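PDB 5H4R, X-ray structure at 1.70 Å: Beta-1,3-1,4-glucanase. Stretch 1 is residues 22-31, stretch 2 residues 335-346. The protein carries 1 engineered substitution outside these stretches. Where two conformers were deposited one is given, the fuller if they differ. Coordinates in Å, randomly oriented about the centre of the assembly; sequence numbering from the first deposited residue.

Stretch 1 22-31: RAKIPEIKIA
Stretch 2 335-346: NLQSRVEFAAYY

An extended segment, residues 22-31, lies along one side of a helix that begins at Leu 336 and runs beyond Tyr 346. The segment has no regular secondary structure, but from Ala 23 to Ala 31 its phi/psi values stay near -70 to -145° and 95 to 160°. Both stretches advance in the same sense: the CA atoms of Ala 23 and Gln 337 lie 5.2 Å apart, those of Pro 26 and Glu 341 6.2 Å, and those of Ile 28 and Tyr 345 6.5 Å. Between them the two stretches bury 574 Å², both sides summed. The helix is regular, with i to i+4 bonds such as Val 340 N to Leu 336 O (2.8 Å).

The polar link is a two-pronged clamp. A backbone outside regular structure still has N-H and C=O groups to satisfy, and a primary amide offers a partner for each; here both groups belong to Lys 24. Gln 337, with chi1 t, chi2 p and chi3 43°, brings its amide to them: Lys 24 N donates to Gln 337 OE1 at 2.9 Å (168°), and Gln 337 NE2 donates to Lys 24 O at 2.9 Å (165°). Glu 341, one turn later, also accepts from the amide, Gln 337 NE2 to Glu 341 OE2 at 2.9 Å, so NE2 uses both its hydrogens. The clamp uses only the backbone of Lys 24; its CA-to-CB bond points sideways and its exposed, all-t side chain leads away.

Apolar packing continues the contact along the helix. Ala 23 points toward it, its small CB fitting 4.1 Å from Leu 336 CG and 3.8 Å from Val 340 CG2. Val 340 (chi1 t) also receives Ile 25, whose CA-to-CB bond points away but whose CG1 lies 4.0 Å from Val 340 CG1. Next comes Pro 26, C-gamma endo, its CG 4.1 Å from Ala 344 CB and 4.0 Å from Glu 341 CG; the short side chain of Ala 344 meets both Pro 26 and Ile 28. Ile 28 (m, chi2 -83°) is buried, with CG1 4.2 Å from Ala 344 CB and CD1 3.9 Å from Tyr 345 CB, at the edge of the Tyr 345 ring. Ile 30 (m, t) extends CD1 to 3.6 Å from Tyr 345 CE1. Tyr 345 (t, chi2 88°) thus meets two isoleucines, while its hydroxyl is hydrogen-bonded elsewhere in the structure.

At the start, Arg 22 (m, t, m, chi4 162°) lays one guanidinium face over Leu 336 CD2, 3.7 Å from Arg 22 NH2. Glu 27 and Lys 29 point away from the helix and pair as a salt bridge, Lys 29 NZ to Glu 27 OE1 at 3.6 Å.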

# COMPACT_ATOMS: atom_id res chain seq x y z
N ARG A 22 17.54 21.23 9.33
CA ARG A 22 17.78 20.48 10.57
C ARG A 22 18.53 19.18 10.31
O ARG A 22 19.01 18.54 11.23
CB ARG A 22 16.45 20.15 11.26
CG ARG A 22 15.66 21.38 11.68
CD ARG A 22 14.38 21.01 12.40
NE ARG A 22 13.52 20.17 11.59
CZ ARG A 22 12.53 19.44 12.06
NH1 ARG A 22 12.25 19.45 13.36
NH2 ARG A 22 11.84 18.68 11.23
N ALA A 23 18.56 18.77 9.06
CA ALA A 23 19.19 17.52 8.67
C ALA A 23 19.86 17.74 7.33
O ALA A 23 19.59 18.72 6.62
CB ALA A 23 18.17 16.38 8.58
N LYS A 24 20.77 16.85 7.00
CA LYS A 24 21.54 16.93 5.76
C LYS A 24 21.12 15.78 4.86
O LYS A 24 21.27 14.61 5.24
CB LYS A 24 23.04 16.88 6.04
CG LYS A 24 23.92 16.95 4.78
CD LYS A 24 25.37 16.69 5.11
CE LYS A 24 26.19 16.38 3.86
NZ LYS A 24 27.59 15.98 4.18
N ILE A 25 20.58 16.10 3.69
CA ILE A 25 20.18 15.05 2.75
C ILE A 25 21.44 14.48 2.10
O ILE A 25 22.26 15.26 1.58
CB ILE A 25 19.22 15.60 1.70
CG1 ILE A 25 17.95 16.13 2.37
CG2 ILE A 25 18.88 14.53 0.70
CD1 ILE A 25 17.03 16.94 1.40
N PRO A 26 21.63 13.17 2.09
CA PRO A 26 22.87 12.61 1.56
C PRO A 26 22.88 12.57 0.04
O PRO A 26 21.85 12.54 -0.62
CB PRO A 26 22.89 11.19 2.14
CG PRO A 26 21.45 10.84 2.26
CD PRO A 26 20.76 12.12 2.66
N GLU A 27 24.10 12.55 -0.50
CA GLU A 27 24.31 12.27 -1.92
C GLU A 27 24.40 10.76 -2.11
O GLU A 27 25.41 10.15 -1.73
CB GLU A 27 25.56 12.98 -2.42
CG GLU A 27 25.37 14.46 -2.64
CD GLU A 27 24.42 14.76 -3.78
OE1 GLU A 27 24.37 13.95 -4.74
OE2 GLU A 27 23.72 15.79 -3.73
N ILE A 28 23.37 10.18 -2.70
CA ILE A 28 23.24 8.73 -2.83
C ILE A 28 23.78 8.34 -4.20
O ILE A 28 23.36 8.92 -5.22
CB ILE A 28 21.78 8.26 -2.68
CG1 ILE A 28 21.11 8.72 -1.38
CG2 ILE A 28 21.70 6.72 -2.83
CD1 ILE A 28 21.38 7.89 -0.18
N LYS A 29 24.65 7.34 -4.23
CA LYS A 29 25.25 6.81 -5.46
C LYS A 29 24.83 5.35 -5.60
O LYS A 29 25.46 4.46 -5.03
CB LYS A 29 26.76 6.93 -5.41
CG LYS A 29 27.26 8.33 -5.04
CD LYS A 29 26.76 9.39 -6.01
CE LYS A 29 27.23 10.78 -5.58
NZ LYS A 29 26.69 11.87 -6.46
N ILE A 30 23.76 5.13 -6.36
CA ILE A 30 23.31 3.80 -6.75
C ILE A 30 23.10 3.81 -8.26
O ILE A 30 22.30 4.60 -8.78
CB ILE A 30 22.01 3.39 -6.05
CG1 ILE A 30 22.18 3.39 -4.52
CG2 ILE A 30 21.57 2.00 -6.53
CD1 ILE A 30 20.90 3.18 -3.76
N ALA A 31 23.81 2.93 -8.97
CA ALA A 31 23.68 2.85 -10.42
C ALA A 31 22.30 2.33 -10.81
O ALA A 31 21.76 1.42 -10.18
CB ALA A 31 24.77 1.95 -10.99
N ASN A 335 14.90 11.02 15.81
CA ASN A 335 15.99 10.50 15.00
C ASN A 335 15.89 10.96 13.54
O ASN A 335 15.89 10.17 12.60
CB ASN A 335 16.03 8.96 15.10
CG ASN A 335 14.79 8.29 14.56
OD1 ASN A 335 13.70 8.86 14.50
ND2 ASN A 335 14.96 7.02 14.17
N LEU A 336 15.85 12.29 13.38
CA LEU A 336 15.53 12.86 12.08
C LEU A 336 16.61 12.55 11.05
O LEU A 336 16.31 12.14 9.93
CB LEU A 336 15.33 14.36 12.20
CG LEU A 336 15.01 15.09 10.90
CD1 LEU A 336 13.72 14.55 10.27
CD2 LEU A 336 14.91 16.60 11.16
N GLN A 337 17.87 12.79 11.40
CA GLN A 337 18.94 12.58 10.42
C GLN A 337 18.93 11.15 9.90
O GLN A 337 19.09 10.91 8.69
CB GLN A 337 20.29 12.91 11.05
CG GLN A 337 21.44 12.70 10.09
CD GLN A 337 21.38 13.65 8.91
OE1 GLN A 337 21.10 14.86 9.06
NE2 GLN A 337 21.68 13.13 7.72
N SER A 338 18.73 10.17 10.80
CA SER A 338 18.64 8.78 10.34
C SER A 338 17.46 8.56 9.40
O SER A 338 17.58 7.85 8.40
CB SER A 338 18.52 7.82 11.53
OG SER A 338 19.72 7.73 12.27
N ARG A 339 16.29 9.11 9.74
CA ARG A 339 15.13 8.89 8.90
C ARG A 339 15.26 9.60 7.55
O ARG A 339 14.78 9.09 6.54
CB ARG A 339 13.87 9.32 9.64
CG ARG A 339 13.59 8.48 10.86
CD ARG A 339 12.12 8.49 11.22
NE ARG A 339 11.71 9.82 11.65
CZ ARG A 339 10.49 10.35 11.52
NH1 ARG A 339 9.49 9.69 10.93
NH2 ARG A 339 10.27 11.56 11.99
N VAL A 340 15.95 10.75 7.52
CA VAL A 340 16.25 11.44 6.27
C VAL A 340 17.16 10.60 5.37
O VAL A 340 16.90 10.41 4.17
CB VAL A 340 16.87 12.82 6.58
CG1 VAL A 340 17.53 13.45 5.36
CG2 VAL A 340 15.84 13.77 7.17
N GLU A 341 18.24 10.05 5.94
CA GLU A 341 19.13 9.22 5.14
C GLU A 341 18.42 7.96 4.65
O GLU A 341 18.56 7.57 3.48
CB GLU A 341 20.38 8.86 5.93
CG GLU A 341 21.30 10.04 6.17
CD GLU A 341 22.55 9.70 7.00
OE1 GLU A 341 23.10 8.58 6.88
OE2 GLU A 341 22.97 10.57 7.80
N PHE A 342 17.66 7.31 5.54
CA PHE A 342 16.84 6.16 5.18
C PHE A 342 15.93 6.47 4.00
O PHE A 342 15.83 5.68 3.05
CB PHE A 342 16.00 5.73 6.39
CG PHE A 342 14.88 4.78 6.08
CD1 PHE A 342 15.09 3.41 6.02
CD2 PHE A 342 13.59 5.26 5.88
CE1 PHE A 342 14.03 2.54 5.74
CE2 PHE A 342 12.54 4.40 5.61
CZ PHE A 342 12.75 3.05 5.54
N ALA A 343 15.21 7.59 4.08
CA ALA A 343 14.18 7.85 3.08
C ALA A 343 14.79 8.12 1.72
O ALA A 343 14.29 7.62 0.69
CB ALA A 343 13.31 9.04 3.51
N ALA A 344 15.88 8.87 1.68
CA ALA A 344 16.56 9.11 0.42
C ALA A 344 17.08 7.80 -0.15
O ALA A 344 16.94 7.54 -1.35
CB ALA A 344 17.72 10.09 0.63
N TYR A 345 17.72 6.98 0.68
CA TYR A 345 18.31 5.75 0.19
C TYR A 345 17.24 4.80 -0.33
O TYR A 345 17.38 4.22 -1.41
CB TYR A 345 19.14 5.07 1.28
CG TYR A 345 19.87 3.85 0.77
CD1 TYR A 345 21.12 3.98 0.19
CD2 TYR A 345 19.30 2.60 0.84
CE1 TYR A 345 21.80 2.87 -0.30
CE2 TYR A 345 19.97 1.47 0.36
CZ TYR A 345 21.21 1.61 -0.21
OH TYR A 345 21.89 0.52 -0.70
N TYR A 346 16.17 4.62 0.45
CA TYR A 346 15.12 3.68 0.09
C TYR A 346 14.50 4.05 -1.25
O TYR A 346 14.36 3.21 -2.14
CB TYR A 346 14.08 3.65 1.20
CG TYR A 346 13.08 2.54 1.15
CD1 TYR A 346 12.07 2.53 0.20
CD2 TYR A 346 13.09 1.53 2.10
CE1 TYR A 346 11.12 1.51 0.18
CE2 TYR A 346 12.15 0.51 2.08
CZ TYR A 346 11.17 0.51 1.11
OH TYR A 346 10.22 -0.48 1.10